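SPbeta prophage-derived uncharacterized protein YopX (Bacillus subtilis, PDB 2I2L) is of unknown function: a prophage-derived, all-beta member of the YopX family that forms a homodimer. Local coordinates at residues 5-10 with 29-34; 13-18 with 66-71; 21-26 with 54-59. All coordinates share one frame; numbering follows the deposited sequence.

Interaction 1 of 3, residues 5-10 with 29-34; sequences YRVWDG and GDWTLK
Trp31 meets Val7 where two antiparallel sheets pack face to face. The strands that carry them, 5-8 and 31-34, cross at 90°, and their axes come within 9.3 Å. Trp31 and Val7 approach from opposite directions. Val7 CG1 lies over one face of the indole, nearest to Trp31 CZ3 at 4.2 Å. A chi1 of 59° puts Trp31 CG between its backbone N and carbonyl carbon and turns that indole face to Val7 CG1. Leu54, on the strand beside 5-8, also touches this indole.

Thr32 turns the other way and joins its OG1 to Asp46 OD1 on the neighbouring strand 41-46. Leu33 then points back across the gap and brings both methyls into play. Its CD2 packs on Val7 CG2 at 3.3 Å. Its CD1 reaches the edge of the Tyr5 ring, close to the ring plane, 3.7 Å from Tyr5 OH and 4.1 Å from Tyr5 CE2. Leu33 CD1 also lies 3.8 Å from Val7 CG2, so one leucine bridges two residues of the crossing strand. Tyr5 also packs on Ile25 of the second subunit.

All four touching residues are buried. They meet through methyls and ring atoms, and no hydrogen bond crosses between the segments. The two sheets are therefore joined here by apolar contact.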
loop_
_atom_site.group_PDB
_atom_site.type_symbol
_atom_site.label_atom_id
_atom_site.label_comp_id
_atom_site.label_asym_id
_atom_site.label_seq_id
_atom_site.Cartn_x
_atom_site.Cartn_y
_atom_site.Cartn_z
ATOM N N TYR B 5 -0.999 -9.043 -2.925
ATOM C CA TYR B 5 -2.384 -8.731 -2.607
ATOM C C TYR B 5 -3.112 -10.058 -2.425
ATOM O O TYR B 5 -2.575 -11.126 -2.752
ATOM C CB TYR B 5 -3.055 -7.918 -3.732
ATOM C CG TYR B 5 -3.388 -8.726 -4.958
ATOM C CD1 TYR B 5 -2.472 -8.861 -5.987
ATOM C CD2 TYR B 5 -4.587 -9.444 -5.039
ATOM C CE1 TYR B 5 -2.723 -9.701 -7.070
ATOM C CE2 TYR B 5 -4.849 -10.288 -6.105
ATOM C CZ TYR B 5 -3.908 -10.418 -7.120
ATOM O OH TYR B 5 -4.111 -11.299 -8.166
ATOM N N ARG B 6 -4.321 -9.973 -1.880
ATOM C CA ARG B 6 -5.189 -11.128 -1.666
ATOM C C ARG B 6 -6.624 -10.616 -1.788
ATOM O O ARG B 6 -6.923 -9.488 -1.397
ATOM C CB ARG B 6 -4.966 -11.751 -0.271
ATOM C CG ARG B 6 -4.881 -10.730 0.852
ATOM C CD ARG B 6 -5.695 -11.104 2.085
ATOM N NE ARG B 6 -4.912 -11.760 3.132
ATOM C CZ ARG B 6 -4.933 -11.397 4.417
ATOM N NH1 ARG B 6 -5.694 -10.382 4.826
ATOM N NH2 ARG B 6 -4.185 -12.049 5.300
ATOM N N VAL B 7 -7.504 -11.420 -2.368
ATOM C CA VAL B 7 -8.895 -11.013 -2.483
ATOM C C VAL B 7 -9.805 -12.053 -1.876
ATOM O O VAL B 7 -9.628 -13.258 -2.071
ATOM C CB VAL B 7 -9.341 -10.796 -3.943
ATOM C CG1 VAL B 7 -8.665 -9.583 -4.527
ATOM C CG2 VAL B 7 -9.028 -12.011 -4.754
ATOM N N TRP B 8 -10.765 -11.563 -1.108
ATOM C CA TRP B 8 -11.769 -12.400 -0.478
ATOM C C TRP B 8 -12.928 -12.278 -1.463
ATOM O O TRP B 8 -13.405 -11.169 -1.718
ATOM C CB TRP B 8 -12.152 -11.805 0.872
ATOM C CG TRP B 8 -13.225 -12.547 1.593
ATOM C CD1 TRP B 8 -14.433 -12.051 1.994
ATOM C CD2 TRP B 8 -13.157 -13.886 2.092
ATOM N NE1 TRP B 8 -15.120 -12.994 2.723
ATOM C CE2 TRP B 8 -14.357 -14.133 2.802
ATOM C CE3 TRP B 8 -12.195 -14.907 2.018
ATOM C CZ2 TRP B 8 -14.625 -15.348 3.430
ATOM C CZ3 TRP B 8 -12.464 -16.124 2.648
ATOM C CH2 TRP B 8 -13.669 -16.328 3.345
ATOM N N ASP B 9 -13.358 -13.398 -2.039
ATOM C CA ASP B 9 -14.443 -13.377 -3.012
ATOM C C ASP B 9 -15.787 -13.686 -2.374
ATOM O O ASP B 9 -16.768 -13.909 -3.083
ATOM C CB ASP B 9 -14.190 -14.396 -4.110
ATOM C CG ASP B 9 -14.308 -15.814 -3.614
ATOM O OD1 ASP B 9 -14.254 -16.745 -4.444
ATOM O OD2 ASP B 9 -14.455 -16.000 -2.387
ATOM N N GLY B 10 -15.829 -13.711 -1.043
ATOM C CA GLY B 10 -17.070 -14.000 -0.341
ATOM C C GLY B 10 -17.051 -15.352 0.356
ATOM O O GLY B 10 -17.535 -15.492 1.480
ATOM N N GLY B 29 -11.369 2.906 -11.219
ATOM C CA GLY B 29 -10.947 2.492 -9.896
ATOM C C GLY B 29 -11.441 1.123 -9.503
ATOM O O GLY B 29 -11.078 0.625 -8.440
ATOM N N ASP B 30 -12.273 0.512 -10.339
ATOM C CA ASP B 30 -12.774 -0.823 -10.031
ATOM C C ASP B 30 -11.672 -1.836 -10.261
ATOM O O ASP B 30 -10.697 -1.564 -10.967
ATOM C CB ASP B 30 -13.952 -1.197 -10.929
ATOM C CG ASP B 30 -15.140 -0.285 -10.747
ATOM O OD1 ASP B 30 -15.098 0.570 -9.826
ATOM O OD2 ASP B 30 -16.112 -0.434 -11.529
ATOM N N TRP B 31 -11.831 -3.007 -9.662
ATOM C CA TRP B 31 -10.863 -4.068 -9.836
ATOM C C TRP B 31 -11.606 -5.353 -10.134
ATOM O O TRP B 31 -12.806 -5.460 -9.878
ATOM C CB TRP B 31 -9.993 -4.232 -8.590
ATOM C CG TRP B 31 -10.741 -4.542 -7.335
ATOM C CD1 TRP B 31 -11.006 -3.687 -6.315
ATOM C CD2 TRP B 31 -11.247 -5.818 -6.932
ATOM N NE1 TRP B 31 -11.634 -4.347 -5.296
ATOM C CE2 TRP B 31 -11.794 -5.656 -5.644
ATOM C CE3 TRP B 31 -11.288 -7.087 -7.535
ATOM C CZ2 TRP B 31 -12.374 -6.710 -4.936
ATOM C CZ3 TRP B 31 -11.868 -8.148 -6.833
ATOM C CH2 TRP B 31 -12.404 -7.951 -5.541
ATOM N N THR B 32 -10.897 -6.331 -10.681
ATOM C CA THR B 32 -11.506 -7.607 -11.022
ATOM C C THR B 32 -10.501 -8.734 -10.939
ATOM O O THR B 32 -9.457 -8.687 -11.585
ATOM C CB THR B 32 -12.034 -7.596 -12.446
ATOM O OG1 THR B 32 -13.011 -6.558 -12.590
ATOM C CG2 THR B 32 -12.639 -8.947 -12.785
ATOM N N LEU B 33 -10.809 -9.756 -10.160
ATOM C CA LEU B 33 -9.896 -10.871 -10.064
ATOM C C LEU B 33 -10.187 -11.834 -11.207
ATOM O O LEU B 33 -11.266 -12.410 -11.269
ATOM C CB LEU B 33 -10.063 -11.598 -8.739
ATOM C CG LEU B 33 -9.068 -12.750 -8.617
ATOM C CD1 LEU B 33 -7.674 -12.197 -8.342
ATOM C CD2 LEU B 33 -9.499 -13.690 -7.502
ATOM N N LYS B 34 -9.237 -11.988 -12.125
ATOM C CA LYS B 34 -9.403 -12.910 -13.243
ATOM C C LYS B 34 -8.573 -14.161 -12.959
ATOM O O LYS B 34 -7.725 -14.160 -12.063
ATOM C CB LYS B 34 -8.920 -12.283 -14.557
ATOM C CG LYS B 34 -9.624 -10.997 -14.971
ATOM C CD LYS B 34 -11.118 -11.203 -15.158
ATOM C CE LYS B 34 -11.748 -10.049 -15.933
ATOM N NZ LYS B 34 -11.386 -10.086 -17.378
#

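Interaction 2 of 3, residues 13-18 with 66-71; sequences MHYWDD and YDRSIV
Tyr15 and Tyr66 meet obliquely where an edge strand of the four-stranded antiparallel sheet faces the chain running on into the five-stranded one. Strand 13-15 forms that edge and ends in a type I beta turn from Tyr15 to Asp18, closed by Asp18 N to Tyr15 O at 2.9 Å. Residues 66 and 67 lead from strand 63-65 toward strand 68-74 of the other sheet.

The two tyrosine rings have centroids 5.1 Å apart and planes at 56°, so they are neither stacked nor T-shaped. Tyr15 CE1 comes over one face of the Tyr66 ring, offset toward the rim. Tyr15 CE1 is 3.4 Å from Tyr66 CE2, its nearest atom in that ring. Tyr66 CG stands anti to its carbonyl carbon (chi1 -57°), which sends the ring across to strand 13-15. Arg6 of the adjacent strand 5-8 also touches this ring.

The polar end of Tyr15 is held elsewhere: its OH is hydrogen-bonded to Arg6 NE. Arg68 crosses Tyr15 obliquely, with Arg68 NH2 3.8 Å from Tyr15 OH. The Arg68 chain bends twice on the way, at chi2 and chi3. Its NH1 makes a weak hydrogen bond to Phe64 O, in strand 63-65 just before.

Trp16, in the turn, crosses Tyr66 at about a right angle. It also packs on Gly29 of the second subunit. The Tyr66 hydroxyl lies at the indole edge, in the ring plane, and accepts a weak hydrogen bond from Trp16 NE1 at 3.0 Å, bent to 123° at the hydrogen.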
loop_
_atom_site.group_PDB
_atom_site.type_symbol
_atom_site.label_atom_id
_atom_site.label_comp_id
_atom_site.label_asym_id
_atom_site.label_seq_id
_atom_site.Cartn_x
_atom_site.Cartn_y
_atom_site.Cartn_z
HETATM N N MSE B 13 -10.435 -17.206 0.204
HETATM C CA MSE B 13 -9.375 -16.208 0.068
HETATM C C MSE B 13 -8.459 -16.561 -1.106
HETATM O O MSE B 13 -8.096 -17.724 -1.288
HETATM C CB MSE B 13 -8.556 -16.147 1.360
HETATM C CG MSE B 13 -7.563 -14.999 1.403
HETATM SE SE MSE B 13 -8.410 -13.277 1.612
HETATM C CE MSE B 13 -8.383 -13.164 3.548
ATOM N N HIS B 14 -8.100 -15.554 -1.899
ATOM C CA HIS B 14 -7.222 -15.751 -3.053
ATOM C C HIS B 14 -5.937 -14.939 -2.906
ATOM O O HIS B 14 -5.983 -13.730 -2.667
ATOM C CB HIS B 14 -7.919 -15.315 -4.342
ATOM C CG HIS B 14 -9.165 -16.089 -4.655
ATOM N ND1 HIS B 14 -9.150 -17.265 -5.364
ATOM C CD2 HIS B 14 -10.460 -15.854 -4.325
ATOM C CE1 HIS B 14 -10.387 -17.733 -5.462
ATOM N NE2 HIS B 14 -11.194 -16.897 -4.841
ATOM N N TYR B 15 -4.791 -15.599 -3.042
ATOM C CA TYR B 15 -3.509 -14.912 -2.957
ATOM C C TYR B 15 -2.910 -14.739 -4.351
ATOM O O TYR B 15 -3.061 -15.606 -5.218
ATOM C CB TYR B 15 -2.562 -15.666 -2.036
ATOM C CG TYR B 15 -2.798 -15.336 -0.582
ATOM C CD1 TYR B 15 -2.498 -14.067 -0.080
ATOM C CD2 TYR B 15 -3.353 -16.277 0.291
ATOM C CE1 TYR B 15 -2.745 -13.739 1.253
ATOM C CE2 TYR B 15 -3.607 -15.959 1.629
ATOM C CZ TYR B 15 -3.301 -14.689 2.101
ATOM O OH TYR B 15 -3.564 -14.354 3.410
ATOM N N TRP B 16 -2.258 -13.593 -4.557
ATOM C CA TRP B 16 -1.649 -13.216 -5.835
ATOM C C TRP B 16 -0.801 -14.296 -6.502
ATOM O O TRP B 16 -0.801 -14.431 -7.730
ATOM C CB TRP B 16 -0.798 -11.956 -5.652
ATOM C CG TRP B 16 0.357 -12.161 -4.727
ATOM C CD1 TRP B 16 0.346 -12.072 -3.366
ATOM C CD2 TRP B 16 1.678 -12.575 -5.092
ATOM N NE1 TRP B 16 1.577 -12.410 -2.860
ATOM C CE2 TRP B 16 2.417 -12.726 -3.901
ATOM C CE3 TRP B 16 2.312 -12.840 -6.316
ATOM C CZ2 TRP B 16 3.763 -13.130 -3.890
ATOM C CZ3 TRP B 16 3.656 -13.245 -6.308
ATOM C CH2 TRP B 16 4.361 -13.385 -5.101
ATOM N N ASP B 17 -0.081 -15.064 -5.696
ATOM C CA ASP B 17 0.768 -16.109 -6.235
ATOM C C ASP B 17 0.033 -17.368 -6.726
ATOM O O ASP B 17 0.621 -18.166 -7.457
ATOM C CB ASP B 17 1.840 -16.462 -5.206
ATOM C CG ASP B 17 1.270 -16.647 -3.828
ATOM O OD1 ASP B 17 0.758 -17.748 -3.530
ATOM O OD2 ASP B 17 1.316 -15.680 -3.044
ATOM N N ASP B 18 -1.236 -17.550 -6.349
ATOM C CA ASP B 18 -2.003 -18.719 -6.802
ATOM C C ASP B 18 -1.964 -18.830 -8.336
ATOM O O ASP B 18 -2.155 -17.836 -9.043
ATOM C CB ASP B 18 -3.484 -18.629 -6.397
ATOM C CG ASP B 18 -3.698 -18.463 -4.902
ATOM O OD1 ASP B 18 -3.029 -19.156 -4.103
ATOM O OD2 ASP B 18 -4.565 -17.644 -4.529
ATOM N N TYR B 66 -0.832 -8.464 5.076
ATOM C CA TYR B 66 -2.002 -7.868 4.417
ATOM C C TYR B 66 -2.898 -7.211 5.479
ATOM O O TYR B 66 -2.378 -6.577 6.386
ATOM C CB TYR B 66 -2.748 -8.958 3.649
ATOM C CG TYR B 66 -1.891 -9.683 2.617
ATOM C CD1 TYR B 66 -1.866 -9.269 1.276
ATOM C CD2 TYR B 66 -1.111 -10.781 2.982
ATOM C CE1 TYR B 66 -1.098 -9.926 0.326
ATOM C CE2 TYR B 66 -0.333 -11.449 2.041
ATOM C CZ TYR B 66 -0.329 -11.018 0.709
ATOM O OH TYR B 66 0.432 -11.694 -0.229
ATOM N N ASP B 67 -4.222 -7.348 5.398
ATOM C CA ASP B 67 -5.085 -6.727 6.417
ATOM C C ASP B 67 -5.742 -7.713 7.386
ATOM O O ASP B 67 -6.967 -7.744 7.546
ATOM C CB ASP B 67 -6.130 -5.874 5.732
ATOM C CG ASP B 67 -5.502 -4.757 4.926
ATOM O OD1 ASP B 67 -4.773 -5.093 3.968
ATOM O OD2 ASP B 67 -5.722 -3.563 5.253
ATOM N N ARG B 68 -4.888 -8.474 8.074
ATOM C CA ARG B 68 -5.293 -9.530 9.003
ATOM C C ARG B 68 -5.227 -9.240 10.508
ATOM O O ARG B 68 -4.981 -8.110 10.931
ATOM C CB ARG B 68 -4.436 -10.757 8.710
ATOM C CG ARG B 68 -2.962 -10.468 8.860
ATOM C CD ARG B 68 -2.237 -10.526 7.532
ATOM N NE ARG B 68 -2.003 -11.899 7.090
ATOM C CZ ARG B 68 -1.015 -12.264 6.272
ATOM N NH1 ARG B 68 -0.164 -11.359 5.802
ATOM N NH2 ARG B 68 -0.873 -13.540 5.924
ATOM N N SER B 69 -5.456 -10.290 11.303
ATOM C CA SER B 69 -5.423 -10.221 12.772
ATOM C C SER B 69 -4.074 -10.746 13.262
ATOM O O SER B 69 -3.581 -11.752 12.762
ATOM C CB SER B 69 -6.533 -11.091 13.391
ATOM O OG SER B 69 -7.832 -10.686 12.990
ATOM N N ILE B 70 -3.469 -10.071 14.228
ATOM C CA ILE B 70 -2.188 -10.527 14.752
ATOM C C ILE B 70 -2.178 -10.424 16.266
ATOM O O ILE B 70 -2.984 -9.696 16.855
ATOM C CB ILE B 70 -0.988 -9.706 14.179
ATOM C CG1 ILE B 70 -1.178 -8.216 14.435
ATOM C CG2 ILE B 70 -0.855 -9.932 12.703
ATOM C CD1 ILE B 70 -0.554 -7.724 15.726
ATOM N N VAL B 71 -1.275 -11.162 16.898
ATOM C CA VAL B 71 -1.164 -11.126 18.346
ATOM C C VAL B 71 0.152 -10.482 18.776
ATOM O O VAL B 71 1.208 -11.114 18.747
ATOM C CB VAL B 71 -1.278 -12.551 18.962
ATOM C CG1 VAL B 71 -0.269 -13.492 18.312
ATOM C CG2 VAL B 71 -1.063 -12.488 20.479
#

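Interaction 3 of 3, residues 21-26 with 54-59; sequences LSLIIK and LMWGAK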
loop_
_atom_site.group_PDB
_atom_site.type_symbol
_atom_site.label_atom_id
_atom_site.label_comp_id
_atom_site.label_asym_id
_atom_site.label_seq_id
_atom_site.Cartn_x
_atom_site.Cartn_y
_atom_site.Cartn_z
ATOM N N LEU B 21 -4.004 -16.467 -11.384
ATOM C CA LEU B 21 -4.774 -15.309 -10.957
ATOM C C LEU B 21 -4.174 -14.008 -11.426
ATOM O O LEU B 21 -2.982 -13.761 -11.238
ATOM C CB LEU B 21 -4.889 -15.253 -9.439
ATOM C CG LEU B 21 -6.125 -15.887 -8.818
ATOM C CD1 LEU B 21 -6.050 -17.400 -9.007
ATOM C CD2 LEU B 21 -6.208 -15.516 -7.328
ATOM N N SER B 22 -4.998 -13.163 -12.029
ATOM C CA SER B 22 -4.519 -11.864 -12.467
ATOM C C SER B 22 -5.496 -10.805 -11.976
ATOM O O SER B 22 -6.687 -10.879 -12.252
ATOM C CB SER B 22 -4.409 -11.800 -13.991
ATOM O OG SER B 22 -5.673 -11.572 -14.589
ATOM N N LEU B 23 -4.986 -9.833 -11.230
ATOM C CA LEU B 23 -5.793 -8.744 -10.700
ATOM C C LEU B 23 -5.860 -7.603 -11.726
ATOM O O LEU B 23 -4.837 -7.170 -12.256
ATOM C CB LEU B 23 -5.169 -8.237 -9.407
ATOM C CG LEU B 23 -6.014 -7.227 -8.639
ATOM C CD1 LEU B 23 -7.327 -7.882 -8.212
ATOM C CD2 LEU B 23 -5.224 -6.738 -7.422
ATOM N N ILE B 24 -7.059 -7.112 -12.000
ATOM C CA ILE B 24 -7.211 -6.045 -12.982
ATOM C C ILE B 24 -7.799 -4.767 -12.406
ATOM O O ILE B 24 -8.960 -4.739 -12.000
ATOM C CB ILE B 24 -8.134 -6.479 -14.173
ATOM C CG1 ILE B 24 -7.828 -7.925 -14.582
ATOM C CG2 ILE B 24 -7.961 -5.512 -15.354
ATOM C CD1 ILE B 24 -6.359 -8.196 -14.909
ATOM N N ILE B 25 -7.008 -3.706 -12.406
ATOM C CA ILE B 25 -7.468 -2.419 -11.908
ATOM C C ILE B 25 -7.945 -1.564 -13.089
ATOM O O ILE B 25 -7.172 -1.264 -14.000
ATOM C CB ILE B 25 -6.332 -1.670 -11.187
ATOM C CG1 ILE B 25 -5.988 -2.374 -9.879
ATOM C CG2 ILE B 25 -6.747 -0.232 -10.934
ATOM C CD1 ILE B 25 -4.760 -1.842 -9.227
ATOM N N LYS B 26 -9.213 -1.172 -13.087
ATOM C CA LYS B 26 -9.719 -0.356 -14.180
ATOM C C LYS B 26 -9.599 1.133 -13.890
ATOM O O LYS B 26 -9.369 1.549 -12.747
ATOM C CB LYS B 26 -11.175 -0.700 -14.493
ATOM C CG LYS B 26 -11.376 -1.485 -15.790
ATOM C CD LYS B 26 -11.365 -3.005 -15.577
ATOM C CE LYS B 26 -11.679 -3.779 -16.883
ATOM N NZ LYS B 26 -11.908 -5.257 -16.654
ATOM N N LEU B 54 -10.506 -6.371 -1.627
ATOM C CA LEU B 54 -9.126 -6.337 -2.115
ATOM C C LEU B 54 -8.218 -5.870 -0.960
ATOM O O LEU B 54 -8.399 -4.776 -0.424
ATOM C CB LEU B 54 -9.003 -5.351 -3.288
ATOM C CG LEU B 54 -7.940 -5.567 -4.382
ATOM C CD1 LEU B 54 -7.814 -4.319 -5.218
ATOM C CD2 LEU B 54 -6.593 -5.902 -3.778
HETATM N N MSE B 55 -7.250 -6.702 -0.579
HETATM C CA MSE B 55 -6.305 -6.362 0.490
HETATM C C MSE B 55 -4.841 -6.413 0.018
HETATM O O MSE B 55 -4.338 -7.455 -0.432
HETATM C CB MSE B 55 -6.489 -7.309 1.664
HETATM C CG MSE B 55 -7.878 -7.268 2.276
HETATM SE SE MSE B 55 -8.319 -9.012 3.024
HETATM C CE MSE B 55 -8.778 -9.885 1.359
ATOM N N TRP B 56 -4.157 -5.277 0.119
ATOM C CA TRP B 56 -2.762 -5.207 -0.288
ATOM C C TRP B 56 -1.815 -5.731 0.780
ATOM O O TRP B 56 -2.153 -5.810 1.972
ATOM C CB TRP B 56 -2.365 -3.772 -0.619
ATOM C CG TRP B 56 -3.122 -3.186 -1.750
ATOM C CD1 TRP B 56 -4.009 -2.159 -1.684
ATOM C CD2 TRP B 56 -3.043 -3.565 -3.131
ATOM N NE1 TRP B 56 -4.492 -1.871 -2.939
ATOM C CE2 TRP B 56 -3.916 -2.719 -3.845
ATOM C CE3 TRP B 56 -2.319 -4.532 -3.831
ATOM C CZ2 TRP B 56 -4.082 -2.808 -5.231
ATOM C CZ3 TRP B 56 -2.484 -4.616 -5.216
ATOM C CH2 TRP B 56 -3.362 -3.757 -5.895
ATOM N N GLY B 57 -0.614 -6.079 0.344
ATOM C CA GLY B 57 0.365 -6.569 1.282
ATOM C C GLY B 57 1.571 -5.662 1.335
ATOM O O GLY B 57 1.842 -4.933 0.396
ATOM N N ALA B 58 2.281 -5.701 2.450
ATOM C CA ALA B 58 3.488 -4.919 2.639
ATOM C C ALA B 58 4.538 -5.878 3.201
ATOM O O ALA B 58 4.227 -6.772 3.989
ATOM C CB ALA B 58 3.238 -3.776 3.629
ATOM N N LYS B 59 5.781 -5.715 2.785
ATOM C CA LYS B 59 6.813 -6.571 3.314
ATOM C C LYS B 59 7.402 -5.863 4.544
ATOM O O LYS B 59 7.880 -4.733 4.459
ATOM C CB LYS B 59 7.887 -6.809 2.257
ATOM C CG LYS B 59 8.853 -7.928 2.615
ATOM C CD LYS B 59 9.921 -8.101 1.549
ATOM C CE LYS B 59 10.814 -9.283 1.851
ATOM N NZ LYS B 59 11.818 -9.460 0.780
#
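Leu23 and Leu54 reach toward each other tip to tip, with Leu23 CD2 and Leu54 CD2 4.0 Å apart. Strand 21-25, of the sheet that is three-stranded within the chain, here crosses strand 54-56, of the four-stranded one. Their axes cross at 98° and come no closer than 11.1 Å, so side chains alone span the gap.

The hollow belongs to the 54-59 side. Leu54, two residues before Trp56, lays its CD2 over the centre of one indole face, 4.1 Å above the plane. The leucine and the far end of the indole make a notch between them. Leu23 CD2 is the bump that fits it. This methyl touches Leu54 CD2 and also lies 3.8 Å from Trp56 CH2, which it meets obliquely. Leu23 CG is anti to the backbone N (chi1 -172°), which extends the side chain toward the notch.

Ile25, two residues on, adds a second bump. Its CD1 comes in at the indole edge, near the ring plane, 4.1 Å from Trp56 CH2. The two methyls thus both touch the six-membered end of the indole. Trp56 of the second subunit meets this ring, with the planes at about 45°. Leu23 to Ile25 also pair in an antiparallel ladder with a strand of that subunit, which continues the sheet across the interface.

Between the two segments the contact is wholly apolar. The indole uses its six-membered carbons for packing on Leu23 and Ile25, while its N-H is satisfied by Asn2 O of the second subunit.

Overall arrangement
Interactions 1 and 3 belong to one interface between sheets, with centres 7 Å apart. In both, the three-stranded sheet lies across the four-stranded one. Tyr5 packs on Leu23 and Trp31 on Leu54, which makes the two apolar patches continuous. Lys34 N and Ser22 O, 2.8 Å apart, probably form a hydrogen bond between them. Interaction 2 joins the four-stranded sheet to the chain entering the five-stranded one. Its centre is 12 Å from that of interaction 1 and 11 Å from that of interaction 3. Strand 5-8, hydrogen-bonded to both 13-15 and 53-60, ties all three together. All three contacts touch the second subunit.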